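Local coordinates for RabGDI protein (Plasmodium falciparum 3D7, PDB 3P1W) that probably acts as a Rab GDP-dissociation inhibitor, which in this family keeps GDP-bound Rab GTPases inactive and carries them between membranes and cytosol, at residues Thr28-Cys33 with Tyr253-Ile258; Gly57-Leu62 with Ser431-Thr436. All coordinates share one frame; numbering follows the deposited sequence.

In the fold
Interactions 1 and 2 lie with their centres about 9 Å apart in the interior of the chain, all four segments within the Rab GDI family region and alternating along the sequence. The start of helix 30-41 belongs to interaction 1, yet both halves of interaction 2 also grip it. Y433 OH meets K31 N at 2.9 Å, S431 O meets K31 NZ at 2.8 Å, and both are probable hydrogen bonds; T59 OG1 bonds to L30 N. The turn around G29, which leads from strand 20-26 into helix 30-41, resembles the dinucleotide-binding turn of Rossmann-like proteins. Here groups from 57-62 and 431-436 meet the first backbone N-H groups of the helix, while 253-258 packs against L30.

Interaction 1: Thr28-Cys33 with Tyr253-Ile258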
loop_
_atom_site.group_PDB
_atom_site.type_symbol
_atom_site.label_atom_id
_atom_site.label_comp_id
_atom_site.label_asym_id
_atom_site.label_seq_id
_atom_site.Cartn_x
_atom_site.Cartn_y
_atom_site.Cartn_z
ATOM N N THR A 28 -1.942 14.942 7.646
ATOM C CA THR A 28 -1.098 13.949 8.304
ATOM C C THR A 28 -1.364 12.511 7.786
ATOM O O THR A 28 -1.131 11.541 8.507
ATOM C CB THR A 28 -1.158 14.041 9.845
ATOM O OG1 THR A 28 -2.506 13.921 10.314
ATOM C CG2 THR A 28 -0.569 15.432 10.330
ATOM N N GLY A 29 -1.735 12.402 6.509
ATOM C CA GLY A 29 -1.748 11.106 5.824
ATOM C C GLY A 29 -0.343 10.551 5.915
ATOM O O GLY A 29 0.632 11.287 6.198
ATOM N N LEU A 30 -0.236 9.250 5.706
ATOM C CA LEU A 30 1.020 8.535 5.821
ATOM C C LEU A 30 2.120 9.148 4.974
ATOM O O LEU A 30 3.229 9.390 5.475
ATOM C CB LEU A 30 0.816 7.039 5.470
ATOM C CG LEU A 30 -0.020 6.256 6.482
ATOM C CD1 LEU A 30 -0.262 4.833 5.940
ATOM C CD2 LEU A 30 0.649 6.228 7.856
ATOM N N LYS A 31 1.837 9.456 3.713
ATOM C CA LYS A 31 2.866 10.053 2.854
ATOM C C LYS A 31 3.410 11.384 3.423
ATOM O O LYS A 31 4.625 11.611 3.439
ATOM C CB LYS A 31 2.336 10.302 1.456
ATOM C CG LYS A 31 2.032 9.033 0.608
ATOM C CD LYS A 31 1.285 9.456 -0.651
ATOM C CE LYS A 31 0.922 8.327 -1.543
ATOM N NZ LYS A 31 0.384 8.794 -2.847
ATOM N N GLU A 32 2.506 12.232 3.887
ATOM C CA GLU A 32 2.898 13.530 4.481
ATOM C C GLU A 32 3.781 13.345 5.721
ATOM O O GLU A 32 4.784 14.060 5.908
ATOM C CB GLU A 32 1.665 14.347 4.824
ATOM C CG GLU A 32 1.075 15.137 3.634
ATOM C CD GLU A 32 0.284 14.273 2.636
ATOM O OE1 GLU A 32 -0.237 13.216 3.044
ATOM O OE2 GLU A 32 0.192 14.659 1.448
ATOM N N CYS A 33 3.388 12.406 6.579
ATOM C CA CYS A 33 4.149 12.104 7.788
ATOM C C CYS A 33 5.561 11.587 7.467
ATOM O O CYS A 33 6.568 12.043 8.059
ATOM C CB CYS A 33 3.413 11.093 8.619
ATOM S SG CYS A 33 1.925 11.739 9.350
ATOM N N TYR A 253 -1.188 -2.754 16.157
ATOM C CA TYR A 253 -2.154 -1.652 16.266
ATOM C C TYR A 253 -2.366 -0.913 14.948
ATOM O O TYR A 253 -3.139 0.047 14.891
ATOM C CB TYR A 253 -1.782 -0.641 17.371
ATOM C CG TYR A 253 -1.437 -1.277 18.677
ATOM C CD1 TYR A 253 -2.321 -2.153 19.302
ATOM C CD2 TYR A 253 -0.219 -1.015 19.302
ATOM C CE1 TYR A 253 -1.994 -2.755 20.509
ATOM C CE2 TYR A 253 0.112 -1.608 20.511
ATOM C CZ TYR A 253 -0.777 -2.474 21.104
ATOM O OH TYR A 253 -0.460 -3.069 22.305
ATOM N N GLY A 254 -1.685 -1.359 13.893
ATOM C CA GLY A 254 -1.910 -0.836 12.556
ATOM C C GLY A 254 -1.110 0.396 12.193
ATOM O O GLY A 254 -0.235 0.850 12.954
ATOM N N LEU A 255 -1.417 0.940 11.022
ATOM C CA LEU A 255 -0.630 2.024 10.448
ATOM C C LEU A 255 -0.797 3.383 11.179
ATOM O O LEU A 255 -0.227 4.374 10.741
ATOM C CB LEU A 255 -0.937 2.184 8.956
ATOM C CG LEU A 255 -0.529 1.011 8.045
ATOM C CD1 LEU A 255 -1.056 1.231 6.632
ATOM C CD2 LEU A 255 0.997 0.782 8.039
ATOM N N GLY A 256 -1.539 3.405 12.296
ATOM C CA GLY A 256 -1.760 4.621 13.093
ATOM C C GLY A 256 -0.599 4.934 14.004
ATOM O O GLY A 256 -0.443 6.060 14.477
ATOM N N GLY A 257 0.236 3.940 14.268
ATOM C CA GLY A 257 1.481 4.200 14.947
ATOM C C GLY A 257 2.398 5.044 14.097
ATOM O O GLY A 257 3.351 5.617 14.617
ATOM N N ILE A 258 2.119 5.165 12.793
ATOM C CA ILE A 258 3.080 5.835 11.939
ATOM C C ILE A 258 3.001 7.361 12.114
ATOM O O ILE A 258 4.020 7.973 12.448
ATOM C CB ILE A 258 3.052 5.347 10.496
ATOM C CG1 ILE A 258 3.545 3.884 10.458
ATOM C CG2 ILE A 258 3.940 6.225 9.624
ATOM C CD1 ILE A 258 3.511 3.227 9.083
#
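L30, at the first turn of helix 30-41, packs against L255 and I258 in a buried apolar contact between the N-terminal ends of two helices. The two methyls of L30 divide the work. CD1 meets the methyl CD1 of L255 at 3.8 Å, the two leucine side chains crossing at about a right angle. CD2 instead rests against the backbone of the turn and the base of I258: it lies 3.5 Å from the carbonyl oxygen L255 O and 3.7 Å from I258 CB, with I258 CG2 equally near. A branched leucine suits this place because its fork touches both neighbours at once. I258 sets CG2 anti to its own backbone N (CG1 at chi1 -67°), which brings that branch against L30.

The turn that presents L255 is a type I beta turn from G254 to G257, closed by a weak G257 N to G254 O bond. L255 O accepts the backbone N-H of I258, with I258 N 3.2 Å away, so the oxygen that touches L30 CD2 is not left without a polar partner. G254 adopts a positive phi of 87°, easily reached without a beta carbon, and D90 OD2 holds the following L255 N. In 28-33, G29 is the N-cap residue of helix 30-41, and its lack of a side chain lets E32 OE1 fold back close to its alpha carbon.

Strand 20-26, the glycine turn, helix 30-41 and parallel strand 46-49 form the beta-alpha-beta unit of a Rossmann-like fold, with T28 OG1 bonded to D50 OD2 just after the second strand. Helix 257-268 lies against helix 30-41, P259 touching L30 and C33, and F262 also reaching C33, while F273 of strand 273-274 packs on T28 and C33.

Interaction 2: Gly57-Leu62 with Ser431-Thr436; sequences GETASL and SSYDAT
T59 and Y433 meet through a CH-pi contact that joins the loop before strand 61-62 to the loop between strand 427-429 and helix 440-454 of the Rossmann-like domain. T59 CG2 stands over the middle of the aromatic face, 3.6 Å from the ring centroid and 14° off its normal. E58 CB adds a looser apolar touch, 4.4 Å from Y433 CD2, while its carboxylate leads away.

The polar ends serve backbone groups: T59 OG1 bonds G56 O in its own loop and L30 N of helix 30-41, and Y433 OH bonds K31 N. A chi1 of 50° sends T59 OG1 between its backbone N and carbonyl carbon and leaves CG2 for the ring; threonine supplies both functions on one carbon, and tyrosine offers it a face.

Within 431-436, D434 forms an Asx turn. Its OD1 also makes a salt bridge to K94 NZ, which should stabilise the negative charge. T436 OG1 reaches the syn lone pair of D434 OD1 at 2.6 Å, whereas T436 N comes from above the carboxylate plane, 2.9 Å from that same oxygen.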
loop_
_atom_site.group_PDB
_atom_site.type_symbol
_atom_site.label_atom_id
_atom_site.label_comp_id
_atom_site.label_asym_id
_atom_site.label_seq_id
_atom_site.Cartn_x
_atom_site.Cartn_y
_atom_site.Cartn_z
ATOM N N GLY A 57 -5.299 11.588 8.123
ATOM C CA GLY A 57 -6.054 11.941 6.928
ATOM C C GLY A 57 -6.841 10.755 6.364
ATOM O O GLY A 57 -7.603 10.095 7.097
ATOM N N GLU A 58 -6.644 10.474 5.073
ATOM C CA GLU A 58 -7.335 9.359 4.404
ATOM C C GLU A 58 -6.863 8.002 4.923
ATOM O O GLU A 58 -7.571 7.000 4.762
ATOM C CB GLU A 58 -7.138 9.434 2.879
ATOM C CG GLU A 58 -7.821 10.616 2.224
ATOM C CD GLU A 58 -9.338 10.520 2.261
ATOM O OE1 GLU A 58 -9.908 9.438 2.006
ATOM O OE2 GLU A 58 -9.971 11.546 2.541
ATOM N N THR A 59 -5.673 7.982 5.527
ATOM C CA THR A 59 -5.099 6.797 6.165
ATOM C C THR A 59 -5.349 6.753 7.672
ATOM O O THR A 59 -4.658 6.051 8.387
ATOM C CB THR A 59 -3.590 6.684 5.849
ATOM O OG1 THR A 59 -2.912 7.940 6.126
ATOM C CG2 THR A 59 -3.380 6.328 4.329
ATOM N N ALA A 60 -6.384 7.417 8.161
ATOM C CA ALA A 60 -6.680 7.390 9.609
ATOM C C ALA A 60 -7.014 6.000 10.128
ATOM O O ALA A 60 -7.525 5.158 9.390
ATOM C CB ALA A 60 -7.831 8.316 9.937
ATOM N N SER A 61 -6.740 5.808 11.419
ATOM C CA SER A 61 -7.083 4.608 12.154
ATOM C C SER A 61 -8.295 4.891 13.059
ATOM O O SER A 61 -8.267 5.856 13.816
ATOM C CB SER A 61 -5.880 4.241 13.027
ATOM O OG SER A 61 -6.127 3.071 13.764
ATOM N N LEU A 62 -9.341 4.074 12.984
ATOM C CA LEU A 62 -10.589 4.306 13.753
ATOM C C LEU A 62 -10.849 3.226 14.813
ATOM O O LEU A 62 -10.664 2.029 14.571
ATOM C CB LEU A 62 -11.787 4.374 12.805
ATOM C CG LEU A 62 -11.935 5.558 11.819
ATOM C CD1 LEU A 62 -10.697 5.737 10.999
ATOM C CD2 LEU A 62 -13.139 5.322 10.872
ATOM N N SER A 431 -0.358 12.031 -4.476
ATOM C CA SER A 431 -1.457 11.328 -5.136
ATOM C C SER A 431 -2.357 10.627 -4.119
ATOM O O SER A 431 -1.954 10.304 -2.986
ATOM C CB SER A 431 -0.904 10.339 -6.190
ATOM O OG SER A 431 -0.186 9.294 -5.561
ATOM N N SER A 432 -3.591 10.362 -4.508
ATOM C CA SER A 432 -4.487 9.615 -3.650
ATOM C C SER A 432 -3.972 8.185 -3.525
ATOM O O SER A 432 -3.311 7.701 -4.437
ATOM C CB SER A 432 -5.885 9.586 -4.232
ATOM O OG SER A 432 -6.320 10.897 -4.545
ATOM N N TYR A 433 -4.265 7.545 -2.390
ATOM C CA TYR A 433 -3.892 6.136 -2.165
ATOM C C TYR A 433 -4.694 5.251 -3.121
ATOM O O TYR A 433 -5.906 5.400 -3.237
ATOM C CB TYR A 433 -4.096 5.700 -0.706
ATOM C CG TYR A 433 -3.227 6.486 0.225
ATOM C CD1 TYR A 433 -1.922 6.108 0.486
ATOM C CD2 TYR A 433 -3.685 7.691 0.744
ATOM C CE1 TYR A 433 -1.111 6.891 1.274
ATOM C CE2 TYR A 433 -2.879 8.482 1.532
ATOM C CZ TYR A 433 -1.599 8.071 1.793
ATOM O OH TYR A 433 -0.793 8.880 2.550
ATOM N N ASP A 434 -3.979 4.360 -3.806
ATOM C CA ASP A 434 -4.618 3.431 -4.774
ATOM C C ASP A 434 -5.099 2.144 -4.111
ATOM O O ASP A 434 -4.944 1.921 -2.900
ATOM C CB ASP A 434 -3.673 3.187 -5.967
ATOM C CG ASP A 434 -2.474 2.337 -5.612
ATOM O OD1 ASP A 434 -2.516 1.582 -4.612
ATOM O OD2 ASP A 434 -1.467 2.388 -6.350
ATOM N N ALA A 435 -5.745 1.290 -4.913
ATOM C CA ALA A 435 -6.369 0.088 -4.416
ATOM C C ALA A 435 -5.389 -0.990 -3.933
ATOM O O ALA A 435 -5.832 -1.950 -3.309
ATOM C CB ALA A 435 -7.299 -0.523 -5.523
ATOM N N THR A 436 -4.092 -0.871 -4.218
ATOM C CA THR A 436 -3.172 -1.989 -3.890
ATOM C C THR A 436 -3.174 -2.271 -2.366
ATOM O O THR A 436 -3.353 -1.366 -1.576
ATOM C CB THR A 436 -1.750 -1.746 -4.392
ATOM O OG1 THR A 436 -1.195 -0.557 -3.799
ATOM C CG2 THR A 436 -1.729 -1.567 -5.938
#